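Local coordinates for protein putative acetylornithine deacetylase (Sulfolobus tokodaii, PDB 3VPB) that probably catalyses the ATP-dependent joining of the amino group of glutamate to the gamma-carboxyl of the C-terminal glutamate of carrier protein LysW in arginine biosynthesis, at residues K42-G45 with R46-V49; I88-Y91 with S92-R96; A113-A116 with Y117-R120; G157-A160 with L161-H164. All blocks are in the same frame, centred on the assembly; numbering follows the deposited sequence.

Contact 1: residues K42-G45 with R46-V49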
loop_
_atom_site.group_PDB
_atom_site.type_symbol
_atom_site.label_atom_id
_atom_site.label_comp_id
_atom_site.label_asym_id
_atom_site.label_seq_id
_atom_site.Cartn_x
_atom_site.Cartn_y
_atom_site.Cartn_z
ATOM N N LYS B 42 2.659 12.821 -32.885
ATOM C CA LYS B 42 3.571 13.866 -33.314
ATOM C C LYS B 42 3.170 15.280 -32.841
ATOM O O LYS B 42 3.920 16.220 -33.040
ATOM C CB LYS B 42 3.812 13.758 -34.833
ATOM C CG LYS B 42 4.442 12.397 -35.219
ATOM C CD LYS B 42 4.709 12.223 -36.725
ATOM C CE LYS B 42 3.482 11.659 -37.464
ATOM N NZ LYS B 42 2.457 12.717 -37.725
ATOM N N ALA B 43 2.027 15.403 -32.157
ATOM C CA ALA B 43 1.490 16.720 -31.724
ATOM C C ALA B 43 2.447 17.545 -30.846
ATOM O O ALA B 43 2.575 18.760 -31.034
ATOM C CB ALA B 43 0.134 16.553 -31.007
ATOM N N LEU B 44 3.119 16.888 -29.900
ATOM C CA LEU B 44 3.983 17.605 -28.960
ATOM C C LEU B 44 5.312 18.018 -29.580
ATOM O O LEU B 44 6.067 18.772 -28.967
ATOM C CB LEU B 44 4.192 16.814 -27.659
ATOM C CG LEU B 44 2.996 16.687 -26.707
ATOM C CD1 LEU B 44 3.242 15.535 -25.737
ATOM C CD2 LEU B 44 2.732 17.981 -25.938
ATOM N N GLY B 45 5.569 17.534 -30.800
ATOM C CA GLY B 45 6.742 17.932 -31.578
ATOM C C GLY B 45 6.738 19.412 -31.948
ATOM O O GLY B 45 7.686 19.910 -32.555
ATOM N N ARG B 46 5.670 20.113 -31.597
ATOM C CA ARG B 46 5.633 21.563 -31.728
ATOM C C ARG B 46 6.634 22.233 -30.772
ATOM O O ARG B 46 7.036 23.377 -31.008
ATOM C CB ARG B 46 4.207 22.087 -31.516
ATOM C CG ARG B 46 3.706 22.119 -30.072
ATOM C CD ARG B 46 2.212 22.419 -30.063
ATOM N NE ARG B 46 1.600 22.392 -28.736
ATOM C CZ ARG B 46 1.001 21.326 -28.203
ATOM N NH1 ARG B 46 0.454 21.409 -26.996
ATOM N NH2 ARG B 46 0.954 20.173 -28.865
ATOM N N TYR B 47 7.047 21.516 -29.716
ATOM C CA TYR B 47 8.065 22.033 -28.785
ATOM C C TYR B 47 9.443 21.541 -29.152
ATOM O O TYR B 47 9.637 20.387 -29.541
ATOM C CB TYR B 47 7.749 21.667 -27.334
ATOM C CG TYR B 47 6.372 22.106 -26.905
ATOM C CD1 TYR B 47 6.074 23.458 -26.752
ATOM C CD2 TYR B 47 5.368 21.166 -26.657
ATOM C CE1 TYR B 47 4.806 23.869 -26.362
ATOM C CE2 TYR B 47 4.086 21.573 -26.256
ATOM C CZ TYR B 47 3.822 22.930 -26.132
ATOM O OH TYR B 47 2.571 23.338 -25.725
ATOM N N ASP B 48 10.403 22.447 -29.047
ATOM C CA ASP B 48 11.797 22.132 -29.294
ATOM C C ASP B 48 12.455 21.529 -28.057
ATOM O O ASP B 48 13.250 20.567 -28.157
ATOM C CB ASP B 48 12.478 23.401 -29.765
ATOM C CG ASP B 48 11.800 23.964 -31.025
ATOM O OD1 ASP B 48 11.810 23.262 -32.056
ATOM O OD2 ASP B 48 11.192 25.047 -30.965
ATOM N N VAL B 49 12.093 22.060 -26.882
ATOM C CA VAL B 49 12.727 21.635 -25.639
ATOM C C VAL B 49 11.648 21.539 -24.567
ATOM O O VAL B 49 10.761 22.372 -24.522
ATOM C CB VAL B 49 13.797 22.656 -25.153
ATOM C CG1 VAL B 49 14.333 22.264 -23.773
ATOM C CG2 VAL B 49 14.949 22.755 -26.149
#
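Arg46 sends CG between its own N and its carbonyl carbon (chi1 75°), the crowded position, and then runs extended from CG to NE, a course that brings its guanidinium alongside Ala43. Tyr47 turns the other way, with CG beside its N and opposite the carbonyl carbon, which brings one face of its ring under the Arg46 chain and an edge to Leu44. The frame is a short 3-10 turn that leads into strand 49-52 of the parallel sheet in the preATP-grasp domain. Within it Tyr47 N donates to Leu44 O at 3.0 Å, an i to i+3 bond.

Ala43 O takes two donors. Arg46 NH2 is 3.1 Å from Ala43 O, and it comes from well above the carbonyl plane rather than along a lone pair. The second bond, from Arg46 N to Ala43 O at 3.4 Å, is weak. The side chain thus adds the shorter bond to a carbonyl that Arg46 N holds only weakly.

The aliphatic part of the same arginine covers one face of Tyr47, with Arg46 CG standing 3.8 Å above the ring plane over its centre. Further out, Tyr47 CE2 lies against one face of the guanidinium, offset toward the rim. Arg46 NH1 also reaches Tyr47 OH, but that bond is weak; the stronger partner of this hydroxyl is Asp29, on the outermost strand 27-32 of that sheet. Asp29 thus holds the hydroxyl end of the ring from the sheet, while Ala43 O holds the guanidinium from the turn. At the ring's edge and in its plane sits a methyl group, Leu44 CD2, 3.9 Å from Tyr47 CE2.

Contact 2: residues I88-Y91 with S92-R96; sequences ILTY and SKLYR
Thr90 and Leu94, one turn apart on helix 87-96, lie side by side and point the same way, toward strand 245-252. The contact is methyl to methyl, with Thr90 CG2 3.6 Å from Leu94 CD1. It arises because Thr90 holds CG2 opposite its backbone N, which turns OG1 the other way, back toward the start of the helix, where it bonds to the carbonyls of Val83 and Asp86. Thr90 thus shows an apolar branch to Leu94 and a polar one to the backbone. Leu94 CG also rests 3.3 Å from Thr90 O, the carbonyl that accepts from Leu94 N.

Tyr91 and Tyr95 are likewise one turn apart, yet their rings diverge. The two are joined through the backbone, Tyr95 N to Tyr91 O at 2.8 Å. The Tyr91 side chain comes within about 5 Å of the bound ADP at its nearest, and its hydroxyl bonds to Gln167, which probably contributes to ATP binding.

On a further flank Lys93 bends at chi2 and chi4 and curls back over the helix. Its NZ donates to a water at 2.7 Å, and that water donates to Leu89 O at 2.9 Å. Leu89 O, which also accepts from Lys93 N, therefore has two donors. The water, itself bound to the ammonium, would probably add to the polarisation of this carbonyl. It also links the lysine's charged end to its own helix, whereas the ion pair with Asp79 of the second subunit is long and weak.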
loop_
_atom_site.group_PDB
_atom_site.type_symbol
_atom_site.label_atom_id
_atom_site.label_comp_id
_atom_site.label_asym_id
_atom_site.label_seq_id
_atom_site.Cartn_x
_atom_site.Cartn_y
_atom_site.Cartn_z
ATOM N N ILE B 88 20.393 2.598 -6.718
ATOM C CA ILE B 88 21.158 1.381 -7.083
ATOM C C ILE B 88 21.709 1.500 -8.501
ATOM O O ILE B 88 22.879 1.160 -8.745
ATOM C CB ILE B 88 20.334 0.073 -6.878
ATOM C CG1 ILE B 88 20.060 -0.131 -5.383
ATOM C CG2 ILE B 88 21.054 -1.165 -7.535
ATOM C CD1 ILE B 88 18.996 -1.181 -5.068
ATOM N N LEU B 89 20.881 1.997 -9.421
ATOM C CA LEU B 89 21.334 2.185 -10.813
ATOM C C LEU B 89 22.448 3.238 -10.897
ATOM O O LEU B 89 23.405 3.088 -11.678
ATOM C CB LEU B 89 20.148 2.565 -11.713
ATOM C CG LEU B 89 18.996 1.550 -11.728
ATOM C CD1 LEU B 89 18.065 1.994 -12.801
ATOM C CD2 LEU B 89 19.490 0.109 -11.965
ATOM N N THR B 90 22.307 4.296 -10.103
ATOM C CA THR B 90 23.330 5.348 -10.013
ATOM C C THR B 90 24.639 4.763 -9.475
ATOM O O THR B 90 25.703 4.951 -10.070
ATOM C CB THR B 90 22.868 6.509 -9.113
ATOM O OG1 THR B 90 21.783 7.190 -9.745
ATOM C CG2 THR B 90 23.990 7.505 -8.865
ATOM N N TYR B 91 24.563 4.062 -8.346
ATOM C CA TYR B 91 25.789 3.473 -7.749
ATOM C C TYR B 91 26.426 2.493 -8.729
ATOM O O TYR B 91 27.655 2.448 -8.854
ATOM C CB TYR B 91 25.487 2.757 -6.424
ATOM C CG TYR B 91 25.201 3.664 -5.245
ATOM C CD1 TYR B 91 24.222 3.308 -4.314
ATOM C CD2 TYR B 91 25.905 4.851 -5.039
ATOM C CE1 TYR B 91 23.941 4.109 -3.213
ATOM C CE2 TYR B 91 25.635 5.678 -3.953
ATOM C CZ TYR B 91 24.659 5.297 -3.038
ATOM O OH TYR B 91 24.408 6.086 -1.963
ATOM N N SER B 92 25.612 1.711 -9.454
ATOM C CA SER B 92 26.192 0.793 -10.457
ATOM C C SER B 92 27.109 1.497 -11.475
ATOM O O SER B 92 28.262 1.053 -11.699
ATOM C CB SER B 92 25.097 0.019 -11.219
ATOM O OG SER B 92 25.678 -1.004 -12.006
ATOM N N LYS B 93 26.598 2.564 -12.091
ATOM C CA LYS B 93 27.328 3.315 -13.127
ATOM C C LYS B 93 28.555 3.980 -12.509
ATOM O O LYS B 93 29.661 3.905 -13.059
ATOM C CB LYS B 93 26.454 4.383 -13.780
ATOM C CG LYS B 93 25.371 3.881 -14.729
ATOM C CD LYS B 93 25.910 2.999 -15.852
ATOM C CE LYS B 93 24.790 2.591 -16.837
ATOM N NZ LYS B 93 23.866 1.561 -16.281
ATOM N N LEU B 94 28.366 4.613 -11.351
ATOM C CA LEU B 94 29.480 5.320 -10.696
ATOM C C LEU B 94 30.591 4.346 -10.281
ATOM O O LEU B 94 31.777 4.570 -10.566
ATOM C CB LEU B 94 28.968 6.108 -9.475
ATOM C CG LEU B 94 28.007 7.262 -9.784
ATOM C CD1 LEU B 94 27.543 7.937 -8.493
ATOM C CD2 LEU B 94 28.605 8.275 -10.739
ATOM N N TYR B 95 30.192 3.256 -9.636
ATOM C CA TYR B 95 31.146 2.282 -9.132
ATOM C C TYR B 95 31.979 1.726 -10.262
ATOM O O TYR B 95 33.192 1.618 -10.141
ATOM C CB TYR B 95 30.477 1.141 -8.347
ATOM C CG TYR B 95 31.496 0.194 -7.748
ATOM C CD1 TYR B 95 32.119 0.486 -6.534
ATOM C CD2 TYR B 95 31.866 -0.979 -8.423
ATOM C CE1 TYR B 95 33.081 -0.386 -5.996
ATOM C CE2 TYR B 95 32.831 -1.836 -7.907
ATOM C CZ TYR B 95 33.429 -1.534 -6.702
ATOM O OH TYR B 95 34.369 -2.397 -6.204
ATOM N N ARG B 96 31.306 1.340 -11.338
ATOM C CA ARG B 96 31.949 0.765 -12.500
ATOM C C ARG B 96 33.049 1.643 -13.084
ATOM O O ARG B 96 34.042 1.131 -13.612
ATOM C CB ARG B 96 30.891 0.531 -13.565
ATOM C CG ARG B 96 30.589 -0.899 -13.752
ATOM C CD ARG B 96 31.578 -1.468 -14.733
ATOM N NE ARG B 96 31.441 -0.797 -16.020
ATOM C CZ ARG B 96 32.369 -0.804 -16.974
ATOM N NH1 ARG B 96 33.521 -1.449 -16.798
ATOM N NH2 ARG B 96 32.139 -0.153 -18.103
HETATM O O HOH W 1 22.834 1.123 -13.789
#

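Contact 3: residues A113-A116 with Y117-R120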
loop_
_atom_site.group_PDB
_atom_site.type_symbol
_atom_site.label_atom_id
_atom_site.label_comp_id
_atom_site.label_asym_id
_atom_site.label_seq_id
_atom_site.Cartn_x
_atom_site.Cartn_y
_atom_site.Cartn_z
ATOM N N ALA B 113 18.563 -8.717 4.041
ATOM C CA ALA B 113 18.889 -7.486 4.801
ATOM C C ALA B 113 19.587 -7.829 6.128
ATOM O O ALA B 113 20.619 -7.224 6.505
ATOM C CB ALA B 113 17.634 -6.638 5.041
ATOM N N LEU B 114 19.037 -8.821 6.829
ATOM C CA LEU B 114 19.615 -9.228 8.110
ATOM C C LEU B 114 21.026 -9.768 7.923
ATOM O O LEU B 114 21.927 -9.397 8.697
ATOM C CB LEU B 114 18.706 -10.185 8.887
ATOM C CG LEU B 114 19.206 -10.553 10.300
ATOM C CD1 LEU B 114 19.221 -9.332 11.266
ATOM C CD2 LEU B 114 18.350 -11.682 10.872
ATOM N N LYS B 115 21.221 -10.624 6.914
ATOM C CA LYS B 115 22.581 -11.051 6.501
ATOM C C LYS B 115 23.555 -9.905 6.194
ATOM O O LYS B 115 24.734 -9.942 6.605
ATOM C CB LYS B 115 22.515 -12.011 5.319
ATOM C CG LYS B 115 21.982 -13.368 5.711
ATOM C CD LYS B 115 21.784 -14.279 4.492
ATOM C CE LYS B 115 21.048 -15.541 4.939
ATOM N NZ LYS B 115 20.757 -16.411 3.767
ATOM N N ALA B 116 23.068 -8.898 5.475
ATOM C CA ALA B 116 23.860 -7.697 5.192
ATOM C C ALA B 116 24.308 -6.971 6.459
ATOM O O ALA B 116 25.475 -6.594 6.567
ATOM C CB ALA B 116 23.107 -6.731 4.253
ATOM N N TYR B 117 23.388 -6.764 7.405
ATOM C CA TYR B 117 23.733 -6.144 8.696
ATOM C C TYR B 117 24.797 -6.963 9.396
ATOM O O TYR B 117 25.787 -6.413 9.915
ATOM C CB TYR B 117 22.503 -6.047 9.638
ATOM C CG TYR B 117 21.312 -5.237 9.137
ATOM C CD1 TYR B 117 20.062 -5.346 9.786
ATOM C CD2 TYR B 117 21.409 -4.372 8.043
ATOM C CE1 TYR B 117 18.960 -4.615 9.348
ATOM C CE2 TYR B 117 20.302 -3.651 7.579
ATOM C CZ TYR B 117 19.078 -3.772 8.254
ATOM O OH TYR B 117 17.962 -3.080 7.847
ATOM N N GLU B 118 24.578 -8.277 9.419
ATOM C CA GLU B 118 25.518 -9.228 10.028
ATOM C C GLU B 118 26.905 -9.226 9.366
ATOM O O GLU B 118 27.916 -9.400 10.061
ATOM C CB GLU B 118 24.920 -10.640 10.059
ATOM C CG GLU B 118 23.763 -10.765 11.050
ATOM C CD GLU B 118 22.967 -12.051 10.912
ATOM O OE1 GLU B 118 23.106 -12.756 9.873
ATOM O OE2 GLU B 118 22.197 -12.360 11.868
ATOM N N GLN B 119 26.958 -9.017 8.053
ATOM C CA GLN B 119 28.233 -9.009 7.312
ATOM C C GLN B 119 29.030 -7.746 7.558
ATOM O O GLN B 119 30.258 -7.796 7.616
ATOM C CB GLN B 119 28.008 -9.164 5.800
ATOM C CG GLN B 119 27.719 -10.601 5.381
ATOM C CD GLN B 119 27.374 -10.757 3.907
ATOM O OE1 GLN B 119 26.740 -11.742 3.512
ATOM N NE2 GLN B 119 27.795 -9.802 3.088
ATOM N N ARG B 120 28.311 -6.632 7.692
ATOM C CA ARG B 120 28.864 -5.280 7.814
ATOM C C ARG B 120 29.113 -4.853 9.257
ATOM O O ARG B 120 30.048 -4.112 9.545
ATOM C CB ARG B 120 27.842 -4.289 7.289
ATOM C CG ARG B 120 27.894 -3.971 5.864
ATOM C CD ARG B 120 27.494 -2.508 5.738
ATOM N NE ARG B 120 28.670 -1.699 6.013
ATOM C CZ ARG B 120 29.577 -1.395 5.097
ATOM N NH1 ARG B 120 29.411 -1.789 3.831
ATOM N NH2 ARG B 120 30.630 -0.682 5.452
#
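Tyr117 lays its ring under the carbonyl oxygen of Ala113, which stands 3.3 Å above the ring plane and is offset toward the rim. This is an i to i+4 step on alpha-helix 110-120 of the ATP-grasp domain, and the same oxygen accepts from Tyr117 N at 2.9 Å. The ring comes to lie there because CG sits beside the backbone N (chi1 -60°), bending the side chain back along the helix toward its start. At the far end Tyr117 OH bonds to Asp126, on strand 124-127, while Ile150 of helix 143-153 packs on the side chain, so the ring bridges helix and sheet.

Leu114 and Glu118 meet at an angle on another flank. Glu118 CG lies close to Leu114 O, and the extended chain beyond it carries OE2 to 3.8 Å from Leu114 CG. That is a carboxylate oxygen resting against a hydrocarbon, not a polar bond. Lys115 leans away, its ammonium shared between Glu111, one turn earlier, and Glu36 of the second subunit; Pro37 of that subunit packs against Ala116 and Gln119.

Toward the last turn the i to i+4 bonds continue but become more bent. Gln119 N donates to Lys115 O at 2.8 Å with an angle of 138°, and the same N-H makes a weak second hydrogen bond to Ala116 O. That oxygen's stronger donor is Arg120 N, 3.1 Å from Ala116 O.

Contact 4: residues G157-A160 with L161-H164; sequences GNSA and LKAH
Asn158 accepts at two oxygens in succession just where the turn starts: its main-chain O takes Leu161 N at 2.8 Å, while its OD1 takes Ala160 N at 2.9 Å. The second bond closes an Asx turn. CG opposite the backbone N (chi1 -179°) brings OD1 to the amide two residues on. Asn158 CB, for its part, rests 4.0 Å from Leu161 CG.

From there the chain winds as a 3-10 segment. Lys162 N bonds to Ser159 O at 3.1 Å and Ala163 N to Ala160 O at 3.2 Å, each donor standing above the carbonyl plane. Lys162 runs extended alongside Ser159; a water donates to Ser159 OG at 2.7 Å and takes a weak bond from Lys162 NZ.

The polar ends of the first segment are used by the carrier. Ser159 OG bonds to Glu52 of one LysW chain, and Asn158 ND2 to Glu52 of another LysW chain as well as to Tyr58. Leu161 packs on Ile130 and also touches Glu52 of a LysW chain. The arrangement is an Asx turn starting a 3-10 turn, here on the loop between helix 143-153 and strand 164-168, which contacts LysW in this complex.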
loop_
_atom_site.group_PDB
_atom_site.type_symbol
_atom_site.label_atom_id
_atom_site.label_comp_id
_atom_site.label_asym_id
_atom_site.label_seq_id
_atom_site.Cartn_x
_atom_site.Cartn_y
_atom_site.Cartn_z
ATOM N N GLY B 157 4.184 -0.440 0.026
ATOM C CA GLY B 157 3.341 -0.818 -1.113
ATOM C C GLY B 157 4.040 -0.787 -2.457
ATOM O O GLY B 157 3.517 -1.297 -3.436
ATOM N N ASN B 158 5.213 -0.165 -2.507
ATOM C CA ASN B 158 6.063 -0.129 -3.714
ATOM C C ASN B 158 7.228 -1.098 -3.472
ATOM O O ASN B 158 8.066 -0.878 -2.593
ATOM C CB ASN B 158 6.558 1.298 -3.964
ATOM C CG ASN B 158 7.414 1.414 -5.217
ATOM O OD1 ASN B 158 8.103 0.474 -5.590
ATOM N ND2 ASN B 158 7.349 2.570 -5.881
ATOM N N SER B 159 7.256 -2.191 -4.222
ATOM C CA SER B 159 8.258 -3.227 -3.982
ATOM C C SER B 159 9.714 -2.761 -4.142
ATOM O O SER B 159 10.621 -3.371 -3.583
ATOM C CB SER B 159 7.964 -4.451 -4.856
ATOM O OG SER B 159 6.782 -5.038 -4.363
ATOM N N ALA B 160 9.936 -1.654 -4.844
ATOM C CA ALA B 160 11.280 -1.076 -4.906
ATOM C C ALA B 160 11.722 -0.559 -3.525
ATOM O O ALA B 160 12.918 -0.557 -3.211
ATOM C CB ALA B 160 11.369 0.024 -5.979
ATOM N N LEU B 161 10.757 -0.179 -2.679
ATOM C CA LEU B 161 11.081 0.286 -1.316
ATOM C C LEU B 161 11.512 -0.868 -0.424
ATOM O O LEU B 161 12.024 -0.653 0.669
ATOM C CB LEU B 161 9.897 1.017 -0.675
ATOM C CG LEU B 161 9.417 2.316 -1.314
ATOM C CD1 LEU B 161 8.238 2.850 -0.483
ATOM C CD2 LEU B 161 10.520 3.343 -1.374
ATOM N N LYS B 162 11.309 -2.089 -0.901
ATOM C CA LYS B 162 11.731 -3.287 -0.179
ATOM C C LYS B 162 13.181 -3.687 -0.480
ATOM O O LYS B 162 13.713 -4.619 0.126
ATOM C CB LYS B 162 10.785 -4.449 -0.494
ATOM C CG LYS B 162 9.349 -4.218 0.006
ATOM C CD LYS B 162 8.401 -5.328 -0.430
ATOM C CE LYS B 162 6.961 -4.971 -0.041
ATOM N NZ LYS B 162 6.046 -6.142 -0.172
ATOM N N ALA B 163 13.811 -3.012 -1.441
ATOM C CA ALA B 163 15.211 -3.246 -1.727
ATOM C C ALA B 163 16.016 -2.390 -0.740
ATOM O O ALA B 163 15.724 -1.214 -0.567
ATOM C CB ALA B 163 15.534 -2.840 -3.153
ATOM N N HIS B 164 17.004 -2.983 -0.089
ATOM C CA HIS B 164 17.781 -2.269 0.914
ATOM C C HIS B 164 19.164 -1.954 0.381
ATOM O O HIS B 164 19.886 -2.881 -0.001
ATOM C CB HIS B 164 18.004 -3.129 2.146
ATOM C CG HIS B 164 16.743 -3.549 2.852
ATOM N ND1 HIS B 164 16.427 -3.109 4.117
ATOM C CD2 HIS B 164 15.781 -4.434 2.509
ATOM C CE1 HIS B 164 15.300 -3.676 4.513
ATOM N NE2 HIS B 164 14.877 -4.474 3.548
HETATM O O HOH W 2 6.684 -7.447 -3.140
#

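Overall arrangement
From the N terminus the four contacts follow in series; none nests in or crosses another, and each is local, contacts 1 and 4 being 3-10 turns and 2 and 3 stretches of helix. Contact 1 stands apart in the preATP-grasp domain, its centre about 49 Å from that of contact 3, on the opposite side of the chain's centre. The others belong to the ATP-grasp part. Contact 4 links the remaining two: Ile88 CD1 of contact 2 packs 4.3 Å from Ala163 CB, and Ala113 CB of contact 3 lies 3.8 Å from His164 CE1. Helices 87-96 and 110-120 thereby meet the loop end and first residue of strand 164-168. All four have residues against the second subunit.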